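Local atomic coordinates of sulfate adenylyltransferase (Allochromatium vinosum, PDB entry 4DNX), a protein that catalyses the reaction of sulfate with ATP to give adenosine 5'-phosphosulfate and diphosphate, the first step in the pathway from sulfate to sulfite. Residues M1-P12 with A180-Q188; Q134-G145 with M269-A277. All coordinates share one frame; numbering follows the deposited sequence.

From the N terminus the chain runs through residues 1-12, builds the PUA-like domain, passes 134-145, which lies within the PUA-like range, and reaches helix 180-190 of the Rossmann-like domain. Contact 1 closes the first long loop when 180-188 meets the N-terminal segment. Contact 2 closes another, bringing 269-277 back to 134-145. The two loops cross, since their segments alternate along the chain. Both contacts tie the two domains together, on opposite sides of the chain's centre and with their own centres about 28 Å apart. Helix 274-287 links them: its start belongs to contact 2, and Gln-285 and Asn-286 near its end border contact 1.

Contact 1 of 2, residues M1-P12 with A180-Q188; sequences MIKPVGSDELRP and AVEIRHEIQ
The guanidinium group of Arg-184 has Pro-4 over one face and the carbonyl of Ile-2 at its edge. Pro-4 CG stands 3.9 Å above the guanidinium plane of Arg-184, over its centre, so a compact apolar ring covers the flat surface while the N-H bonds stay available around the rim. Both terminal nitrogens donate a bent hydrogen bond, end-on, to one backbone oxygen: Arg-184 NH1 lies 2.8 Å and NH2 2.9 Å from Ile-2 O. NH1 approaches almost straight on the carbonyl, with a C=O...N angle of 170°, whereas NH2 comes from above the carbonyl plane. This forked pair, helped by a bond from NE to Asn-286 O, fixes the rotation of the group. The arginine reaches across because CG is anti to the backbone N (chi1 -173°) and the chain bends at chi3 (-89°). Its long side chain spans the gap between the helix, in the Rossmann-like domain, and the irregular N-terminal segment, which lies in the sequence range of the PUA-like domain, and still delivers several N-H groups to backbone oxygens.

Met-1 lies across the aliphatic part of the same side chain, its SD 3.5 Å from Arg-184 CG. Beyond the sulfur, its flexible chain carries Met-1 CE to 3.6 Å from Ile-187 CG2 and also to Gln-188 CG. Ile-187 itself is buried and turns to Met-261 of strand 260-266, so the helix is packed between the N-terminal segment and the parallel sheet. Farther back along the helix, one branch of Leu-10 does the touching: Leu-10 CD1 sits 3.8 Å from Val-181 CA and reaches Ala-180 and Arg-184 CD as well. The small alanine leaves the helix surface low enough for this methyl to settle there. Pro-12 CG meets Val-181 CG2 at 3.8 Å, its rigid ring set crosswise to the valine branch.

Contact 2 of 2, residues Q134-G145 with M269-A277; sequences QVYGTSDPKHPG and MLYAGPREA
Leu-270 O is approached by C-H groups from three residues of the opposing segment, the most distinctive feature here. Gly-145 CA lies 3.4 Å from Leu-270 O in a C-H...O contact with an angle of 150° at the hydrogen; a beta carbon at Gly-145 would run into that oxygen, which is why glycine suits the position. Tyr-136 presents its ring edge, with CE1 also 3.4 Å from Leu-270 O, and Leu-270 O also lies near the plane of the His-143 ring, facing its edge at CE1. The Tyr-136 ring is filled in on both sides by its own segment, Val-135 CG1 over the centre of one face and Gly-145 C nearer the rim of the other.

His-143 is the N-cap of helix 144-149: its ND1 accepts from Gly-145 N at 2.9 Å, and also from Val-146 N, while NE2 bonds to the hydroxyl of Tyr-305. A leucine here would probably leave these helix-end N-H groups without their acceptor and the Tyr-305 hydroxyl without its ring-nitrogen partner. The contact joins the PUA-like domain to the Rossmann-like domain, where strand 260-266 leads through a loop into helix 274-287.

Within that loop the Tyr-271 ring takes a CH-pi contact over one face from Pro-144, whose CG is 3.9 Å from the Tyr-271 ring centroid; Met-269 CB lies toward the rim of the opposite face. Ala-272 is small enough to fit beside Tyr-136 CD1. A water donates to Val-135 O and, at 2.6 Å, to Ala-272 O, satisfying two buried carbonyls at once. Next to it, Arg-275 CB packs 3.4 Å from Val-135 O. The arginine chain then bends at chi2 and chi3, taking its guanidinium to Ala-68 O and Pro-80 O, two backbone acceptors that suit its several N-H groups.

Contact 1 of 2, residues M1-P12 with A180-Q188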
loop_
_atom_site.group_PDB
_atom_site.type_symbol
_atom_site.label_atom_id
_atom_site.label_comp_id
_atom_site.label_asym_id
_atom_site.label_seq_id
_atom_site.Cartn_x
_atom_site.Cartn_y
_atom_site.Cartn_z
ATOM N N MET A 1 16.855 14.124 3.811
ATOM C CA MET A 1 15.380 14.268 3.664
ATOM C C MET A 1 14.949 15.528 4.417
ATOM O O MET A 1 15.557 15.883 5.426
ATOM C CB MET A 1 14.678 13.001 4.199
ATOM C CG MET A 1 13.141 12.934 4.007
ATOM S SD MET A 1 12.610 11.605 2.877
ATOM C CE MET A 1 14.005 11.644 1.785
ATOM N N ILE A 2 13.952 16.237 3.890
ATOM C CA ILE A 2 13.385 17.382 4.589
ATOM C C ILE A 2 12.851 16.901 5.932
ATOM O O ILE A 2 12.288 15.784 6.032
ATOM C CB ILE A 2 12.261 18.049 3.748
ATOM C CG1 ILE A 2 11.858 19.399 4.333
ATOM C CG2 ILE A 2 11.021 17.085 3.562
ATOM C CD1 ILE A 2 11.081 20.296 3.357
ATOM N N LYS A 3 13.049 17.705 6.977
ATOM C CA LYS A 3 12.578 17.250 8.290
ATOM C C LYS A 3 11.052 17.220 8.381
ATOM O O LYS A 3 10.379 18.003 7.711
ATOM C CB LYS A 3 13.201 18.106 9.418
ATOM C CG LYS A 3 12.693 19.548 9.459
ATOM C CD LYS A 3 13.322 20.360 10.617
ATOM C CE LYS A 3 13.083 19.717 12.015
ATOM N NZ LYS A 3 11.643 19.457 12.439
ATOM N N PRO A 4 10.498 16.305 9.186
ATOM C CA PRO A 4 9.062 16.345 9.462
ATOM C C PRO A 4 8.734 17.655 10.189
ATOM O O PRO A 4 9.623 18.316 10.765
ATOM C CB PRO A 4 8.833 15.149 10.406
ATOM C CG PRO A 4 10.073 14.246 10.209
ATOM C CD PRO A 4 11.181 15.187 9.875
ATOM N N VAL A 5 7.458 18.040 10.189
ATOM C CA VAL A 5 7.125 19.290 10.839
ATOM C C VAL A 5 7.099 19.100 12.353
ATOM O O VAL A 5 6.385 18.255 12.820
ATOM C CB VAL A 5 5.749 19.854 10.357
ATOM C CG1 VAL A 5 5.553 21.263 10.943
ATOM C CG2 VAL A 5 5.719 19.930 8.811
ATOM N N GLY A 6 7.904 19.857 13.082
ATOM C CA GLY A 6 7.833 19.827 14.580
ATOM C C GLY A 6 8.488 18.669 15.312
ATOM O O GLY A 6 8.347 18.571 16.536
ATOM N N SER A 7 9.188 17.786 14.589
ATOM C CA SER A 7 9.972 16.692 15.202
ATOM C C SER A 7 11.012 16.152 14.236
ATOM O O SER A 7 10.965 16.420 13.042
ATOM C CB SER A 7 9.060 15.530 15.617
ATOM O OG SER A 7 8.426 14.997 14.463
ATOM N N ASP A 8 11.947 15.351 14.736
ATOM C CA ASP A 8 12.974 14.820 13.842
ATOM C C ASP A 8 12.529 13.582 13.058
ATOM O O ASP A 8 13.087 13.266 11.997
ATOM C CB ASP A 8 14.245 14.503 14.632
ATOM C CG ASP A 8 14.916 15.755 15.223
ATOM O OD1 ASP A 8 14.770 16.872 14.676
ATOM O OD2 ASP A 8 15.645 15.599 16.227
ATOM N N GLU A 9 11.530 12.882 13.587
ATOM C CA GLU A 9 10.952 11.703 12.933
ATOM C C GLU A 9 9.447 11.782 12.973
ATOM O O GLU A 9 8.887 12.355 13.913
ATOM C CB GLU A 9 11.385 10.439 13.675
ATOM C CG GLU A 9 12.903 10.269 13.624
ATOM C CD GLU A 9 13.322 8.829 13.502
ATOM O OE1 GLU A 9 12.761 7.983 14.239
ATOM O OE2 GLU A 9 14.219 8.553 12.668
ATOM N N LEU A 10 8.794 11.203 11.964
ATOM C CA LEU A 10 7.317 11.098 11.994
ATOM C C LEU A 10 6.850 10.308 13.211
ATOM O O LEU A 10 7.516 9.344 13.657
ATOM C CB LEU A 10 6.768 10.423 10.743
ATOM C CG LEU A 10 6.921 11.229 9.448
ATOM C CD1 LEU A 10 6.437 10.316 8.289
ATOM C CD2 LEU A 10 6.115 12.561 9.427
ATOM N N ARG A 11 5.709 10.722 13.738
ATOM C CA ARG A 11 5.095 10.092 14.928
ATOM C C ARG A 11 3.644 9.665 14.621
ATOM O O ARG A 11 2.681 10.198 15.231
ATOM C CB ARG A 11 5.175 11.047 16.150
ATOM C CG ARG A 11 6.590 11.477 16.490
ATOM C CD ARG A 11 6.729 11.975 17.931
ATOM N NE ARG A 11 8.090 12.475 18.154
ATOM C CZ ARG A 11 8.391 13.623 18.766
ATOM N NH1 ARG A 11 7.429 14.425 19.217
ATOM N NH2 ARG A 11 9.668 13.976 18.917
ATOM N N PRO A 12 3.468 8.692 13.710
ATOM C CA PRO A 12 2.130 8.273 13.285
ATOM C C PRO A 12 1.372 7.595 14.444
ATOM O O PRO A 12 1.993 7.085 15.399
ATOM C CB PRO A 12 2.412 7.227 12.187
ATOM C CG PRO A 12 3.811 6.617 12.580
ATOM C CD PRO A 12 4.538 7.888 13.061
ATOM N N ALA A 180 2.081 8.721 4.970
ATOM C CA ALA A 180 3.238 9.654 4.848
ATOM C C ALA A 180 4.532 8.882 5.158
ATOM O O ALA A 180 5.587 9.173 4.578
ATOM C CB ALA A 180 3.107 10.796 5.855
ATOM N N VAL A 181 4.454 7.922 6.083
ATOM C CA VAL A 181 5.592 7.101 6.469
ATOM C C VAL A 181 6.152 6.359 5.225
ATOM O O VAL A 181 7.376 6.389 4.962
ATOM C CB VAL A 181 5.197 6.093 7.592
ATOM C CG1 VAL A 181 6.309 5.059 7.820
ATOM C CG2 VAL A 181 4.805 6.867 8.901
ATOM N N GLU A 182 5.260 5.747 4.455
ATOM C CA GLU A 182 5.729 4.925 3.314
ATOM C C GLU A 182 6.179 5.816 2.147
ATOM O O GLU A 182 7.147 5.440 1.449
ATOM C CB GLU A 182 4.628 3.972 2.861
ATOM C CG GLU A 182 5.038 2.979 1.712
ATOM C CD GLU A 182 6.315 2.125 1.978
ATOM O OE1 GLU A 182 6.763 1.956 3.142
ATOM O OE2 GLU A 182 6.854 1.565 0.982
ATOM N N ILE A 183 5.517 6.954 1.951
ATOM C CA ILE A 183 5.981 7.895 0.877
ATOM C C ILE A 183 7.406 8.366 1.212
ATOM O O ILE A 183 8.309 8.348 0.322
ATOM C CB ILE A 183 5.016 9.046 0.734
ATOM C CG1 ILE A 183 3.726 8.525 0.097
ATOM C CG2 ILE A 183 5.600 10.136 -0.107
ATOM C CD1 ILE A 183 2.564 9.570 0.005
ATOM N N ARG A 184 7.655 8.749 2.491
ATOM C CA ARG A 184 9.023 9.141 2.920
ATOM C C ARG A 184 10.060 8.014 2.673
ATOM O O ARG A 184 11.164 8.281 2.166
ATOM C CB ARG A 184 8.975 9.607 4.427
ATOM C CG ARG A 184 10.215 10.225 5.085
ATOM C CD ARG A 184 9.732 10.868 6.430
ATOM N NE ARG A 184 9.273 12.278 6.285
ATOM C CZ ARG A 184 10.105 13.320 6.332
ATOM N NH1 ARG A 184 11.442 13.135 6.468
ATOM N NH2 ARG A 184 9.651 14.556 6.173
ATOM N N HIS A 185 9.710 6.759 2.986
ATOM C CA HIS A 185 10.629 5.623 2.760
ATOM C C HIS A 185 10.961 5.481 1.283
ATOM O O HIS A 185 12.140 5.320 0.939
ATOM C CB HIS A 185 9.970 4.322 3.229
ATOM C CG HIS A 185 9.933 4.163 4.716
ATOM N ND1 HIS A 185 8.926 3.466 5.364
ATOM C CD2 HIS A 185 10.740 4.640 5.686
ATOM C CE1 HIS A 185 9.143 3.499 6.665
ATOM N NE2 HIS A 185 10.243 4.186 6.888
ATOM N N GLU A 186 9.915 5.525 0.446
ATOM C CA GLU A 186 10.080 5.382 -1.007
ATOM C C GLU A 186 10.883 6.521 -1.649
ATOM O O GLU A 186 11.723 6.254 -2.516
ATOM C CB GLU A 186 8.737 5.217 -1.700
ATOM C CG GLU A 186 8.817 5.163 -3.223
ATOM C CD GLU A 186 7.635 4.450 -3.868
ATOM O OE1 GLU A 186 7.738 4.192 -5.087
ATOM O OE2 GLU A 186 6.616 4.145 -3.165
ATOM N N ILE A 187 10.641 7.770 -1.237
ATOM C CA ILE A 187 11.483 8.907 -1.721
ATOM C C ILE A 187 12.941 8.620 -1.381
ATOM O O ILE A 187 13.868 8.816 -2.204
ATOM C CB ILE A 187 11.039 10.250 -1.097
ATOM C CG1 ILE A 187 9.710 10.683 -1.732
ATOM C CG2 ILE A 187 12.137 11.318 -1.281
ATOM C CD1 ILE A 187 8.998 11.848 -1.005
ATOM N N GLN A 188 13.149 8.104 -0.175
ATOM C CA GLN A 188 14.488 7.906 0.343
ATOM C C GLN A 188 15.226 6.934 -0.506
ATOM O O GLN A 188 16.378 7.179 -0.949
ATOM C CB GLN A 188 14.401 7.336 1.751
ATOM C CG GLN A 188 14.542 8.366 2.758
ATOM C CD GLN A 188 15.936 8.413 3.297
ATOM O OE1 GLN A 188 16.907 8.180 2.563
ATOM N NE2 GLN A 188 16.053 8.705 4.589
#

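Contact 2 of 2, residues Q134-G145 with M269-A277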
loop_
_atom_site.group_PDB
_atom_site.type_symbol
_atom_site.label_atom_id
_atom_site.label_comp_id
_atom_site.label_asym_id
_atom_site.label_seq_id
_atom_site.Cartn_x
_atom_site.Cartn_y
_atom_site.Cartn_z
ATOM N N GLN A 134 -12.719 32.177 11.231
ATOM C CA GLN A 134 -11.246 32.129 11.126
ATOM C C GLN A 134 -10.732 31.042 10.161
ATOM O O GLN A 134 -9.804 31.282 9.356
ATOM C CB GLN A 134 -10.612 31.968 12.519
ATOM C CG GLN A 134 -10.797 33.193 13.410
ATOM C CD GLN A 134 -9.914 34.339 12.969
ATOM O OE1 GLN A 134 -8.704 34.314 13.171
ATOM N NE2 GLN A 134 -10.502 35.324 12.340
ATOM N N VAL A 135 -11.326 29.854 10.221
ATOM C CA VAL A 135 -10.861 28.736 9.361
ATOM C C VAL A 135 -11.309 28.903 7.904
ATOM O O VAL A 135 -10.507 28.724 6.969
ATOM C CB VAL A 135 -11.315 27.382 9.896
ATOM C CG1 VAL A 135 -10.991 26.258 8.897
ATOM C CG2 VAL A 135 -10.618 27.077 11.239
ATOM N N TYR A 136 -12.581 29.242 7.713
ATOM C CA TYR A 136 -13.195 29.256 6.372
ATOM C C TYR A 136 -13.239 30.635 5.710
ATOM O O TYR A 136 -13.580 30.744 4.527
ATOM C CB TYR A 136 -14.607 28.618 6.426
ATOM C CG TYR A 136 -14.561 27.184 6.933
ATOM C CD1 TYR A 136 -14.265 26.109 6.081
ATOM C CD2 TYR A 136 -14.778 26.910 8.283
ATOM C CE1 TYR A 136 -14.189 24.776 6.565
ATOM C CE2 TYR A 136 -14.726 25.580 8.773
ATOM C CZ TYR A 136 -14.447 24.530 7.925
ATOM O OH TYR A 136 -14.376 23.234 8.408
ATOM N N GLY A 137 -12.913 31.678 6.478
ATOM C CA GLY A 137 -12.904 33.054 5.978
ATOM C C GLY A 137 -14.262 33.626 5.623
ATOM O O GLY A 137 -14.361 34.586 4.855
ATOM N N THR A 138 -15.314 33.048 6.190
ATOM C CA THR A 138 -16.675 33.525 5.938
ATOM C C THR A 138 -17.608 32.893 6.944
ATOM O O THR A 138 -17.273 31.862 7.557
ATOM C CB THR A 138 -17.179 33.113 4.533
ATOM O OG1 THR A 138 -18.480 33.687 4.322
ATOM C CG2 THR A 138 -17.286 31.605 4.406
ATOM N N SER A 139 -18.793 33.498 7.071
ATOM C CA SER A 139 -19.829 32.943 7.920
ATOM C C SER A 139 -20.998 32.421 7.080
ATOM O O SER A 139 -21.973 31.882 7.616
ATOM C CB SER A 139 -20.295 34.004 8.923
ATOM O OG SER A 139 -19.293 34.197 9.911
ATOM N N ASP A 140 -20.881 32.571 5.760
ATOM C CA ASP A 140 -21.937 32.192 4.826
ATOM C C ASP A 140 -22.291 30.708 4.950
ATOM O O ASP A 140 -21.433 29.868 4.727
ATOM C CB ASP A 140 -21.480 32.504 3.401
ATOM C CG ASP A 140 -22.575 32.348 2.377
ATOM O OD1 ASP A 140 -23.680 31.849 2.691
ATOM O OD2 ASP A 140 -22.316 32.746 1.228
ATOM N N PRO A 141 -23.530 30.384 5.330
ATOM C CA PRO A 141 -23.966 28.978 5.324
ATOM C C PRO A 141 -24.010 28.309 3.938
ATOM O O PRO A 141 -24.154 27.088 3.868
ATOM C CB PRO A 141 -25.383 29.034 5.912
ATOM C CG PRO A 141 -25.710 30.485 6.122
ATOM C CD PRO A 141 -24.679 31.309 5.437
ATOM N N LYS A 142 -23.884 29.074 2.857
ATOM C CA LYS A 142 -23.710 28.511 1.502
ATOM C C LYS A 142 -22.323 27.843 1.314
ATOM O O LYS A 142 -22.085 27.146 0.328
ATOM C CB LYS A 142 -23.917 29.584 0.404
ATOM C CG LYS A 142 -25.394 30.084 0.192
ATOM C CD LYS A 142 -25.468 31.339 -0.729
ATOM C CE LYS A 142 -25.208 32.628 0.074
ATOM N NZ LYS A 142 -25.201 33.918 -0.693
ATOM N N HIS A 143 -21.398 28.076 2.230
ATOM C CA HIS A 143 -20.064 27.533 2.059
ATOM C C HIS A 143 -20.129 26.074 2.547
ATOM O O HIS A 143 -20.567 25.808 3.681
ATOM C CB HIS A 143 -19.076 28.381 2.844
ATOM C CG HIS A 143 -17.652 27.954 2.698
ATOM N ND1 HIS A 143 -17.197 26.710 3.087
ATOM C CD2 HIS A 143 -16.577 28.629 2.240
ATOM C CE1 HIS A 143 -15.895 26.629 2.856
ATOM N NE2 HIS A 143 -15.492 27.797 2.371
ATOM N N PRO A 144 -19.765 25.124 1.695
ATOM C CA PRO A 144 -19.985 23.730 2.083
ATOM C C PRO A 144 -19.126 23.283 3.268
ATOM O O PRO A 144 -19.529 22.403 4.014
ATOM C CB PRO A 144 -19.641 22.932 0.808
ATOM C CG PRO A 144 -18.669 23.827 0.059
ATOM C CD PRO A 144 -19.088 25.237 0.377
ATOM N N GLY A 145 -17.957 23.899 3.448
ATOM C CA GLY A 145 -17.082 23.527 4.547
ATOM C C GLY A 145 -17.663 24.102 5.849
ATOM O O GLY A 145 -17.599 23.464 6.866
ATOM N N MET A 269 -12.255 17.067 1.983
ATOM C CA MET A 269 -11.964 18.456 1.626
ATOM C C MET A 269 -12.675 19.467 2.539
ATOM O O MET A 269 -13.873 19.300 2.860
ATOM C CB MET A 269 -12.417 18.729 0.178
ATOM C CG MET A 269 -11.659 17.970 -0.898
ATOM S SD MET A 269 -12.577 18.052 -2.496
ATOM C CE MET A 269 -12.492 19.803 -2.851
ATOM N N LEU A 270 -11.948 20.520 2.935
ATOM C CA LEU A 270 -12.543 21.612 3.720
ATOM C C LEU A 270 -13.127 22.757 2.883
ATOM O O LEU A 270 -13.913 23.586 3.378
ATOM C CB LEU A 270 -11.513 22.192 4.704
ATOM C CG LEU A 270 -10.860 21.224 5.692
ATOM C CD1 LEU A 270 -9.735 21.902 6.424
ATOM C CD2 LEU A 270 -11.907 20.739 6.725
ATOM N N TYR A 271 -12.721 22.822 1.619
ATOM C CA TYR A 271 -13.062 23.949 0.757
ATOM C C TYR A 271 -12.654 25.300 1.374
ATOM O O TYR A 271 -13.340 26.289 1.168
ATOM C CB TYR A 271 -14.565 23.969 0.415
ATOM C CG TYR A 271 -15.096 22.702 -0.243
ATOM C CD1 TYR A 271 -15.056 22.538 -1.629
ATOM C CD2 TYR A 271 -15.675 21.692 0.527
ATOM C CE1 TYR A 271 -15.567 21.362 -2.234
ATOM C CE2 TYR A 271 -16.165 20.527 -0.055
ATOM C CZ TYR A 271 -16.109 20.366 -1.424
ATOM O OH TYR A 271 -16.621 19.206 -1.967
ATOM N N ALA A 272 -11.529 25.336 2.087
ATOM C CA ALA A 272 -11.138 26.508 2.893
ATOM C C ALA A 272 -10.032 27.349 2.264
ATOM O O ALA A 272 -9.444 28.243 2.907
ATOM C CB ALA A 272 -10.765 26.050 4.330
ATOM N N GLY A 273 -9.760 27.094 0.986
ATOM C CA GLY A 273 -8.873 27.987 0.205
ATOM C C GLY A 273 -7.525 28.177 0.875
ATOM O O GLY A 273 -6.858 27.170 1.197
ATOM N N PRO A 274 -7.125 29.433 1.088
ATOM C CA PRO A 274 -5.796 29.724 1.641
ATOM C C PRO A 274 -5.511 28.981 2.947
ATOM O O PRO A 274 -4.405 28.446 3.134
ATOM C CB PRO A 274 -5.803 31.225 1.861
ATOM C CG PRO A 274 -6.890 31.775 0.957
ATOM C CD PRO A 274 -7.855 30.657 0.680
ATOM N N ARG A 275 -6.469 28.932 3.876
ATOM C CA ARG A 275 -6.183 28.120 5.075
ATOM C C ARG A 275 -5.916 26.611 4.814
ATOM O O ARG A 275 -5.063 25.994 5.483
ATOM C CB ARG A 275 -7.255 28.276 6.134
ATOM C CG ARG A 275 -6.884 27.555 7.457
ATOM C CD ARG A 275 -5.664 28.229 8.206
ATOM N NE ARG A 275 -6.042 29.517 8.737
ATOM C CZ ARG A 275 -6.419 29.723 10.007
ATOM N NH1 ARG A 275 -6.371 28.746 10.897
ATOM N NH2 ARG A 275 -6.809 30.914 10.382
ATOM N N GLU A 276 -6.627 26.024 3.852
ATOM C CA GLU A 276 -6.453 24.630 3.536
ATOM C C GLU A 276 -5.121 24.422 2.807
ATOM O O GLU A 276 -4.492 23.378 2.974
ATOM C CB GLU A 276 -7.628 24.110 2.708
ATOM C CG GLU A 276 -7.594 22.624 2.492
ATOM C CD GLU A 276 -8.934 22.062 2.074
ATOM O OE1 GLU A 276 -9.732 22.873 1.557
ATOM O OE2 GLU A 276 -9.160 20.836 2.260
ATOM N N ALA A 277 -4.685 25.443 2.042
ATOM C CA ALA A 277 -3.396 25.370 1.348
ATOM C C ALA A 277 -2.255 25.226 2.369
ATOM O O ALA A 277 -1.284 24.496 2.117
ATOM C CB ALA A 277 -3.180 26.605 0.428
HETATM O O HOH W 1 -10.083 30.070 4.652
#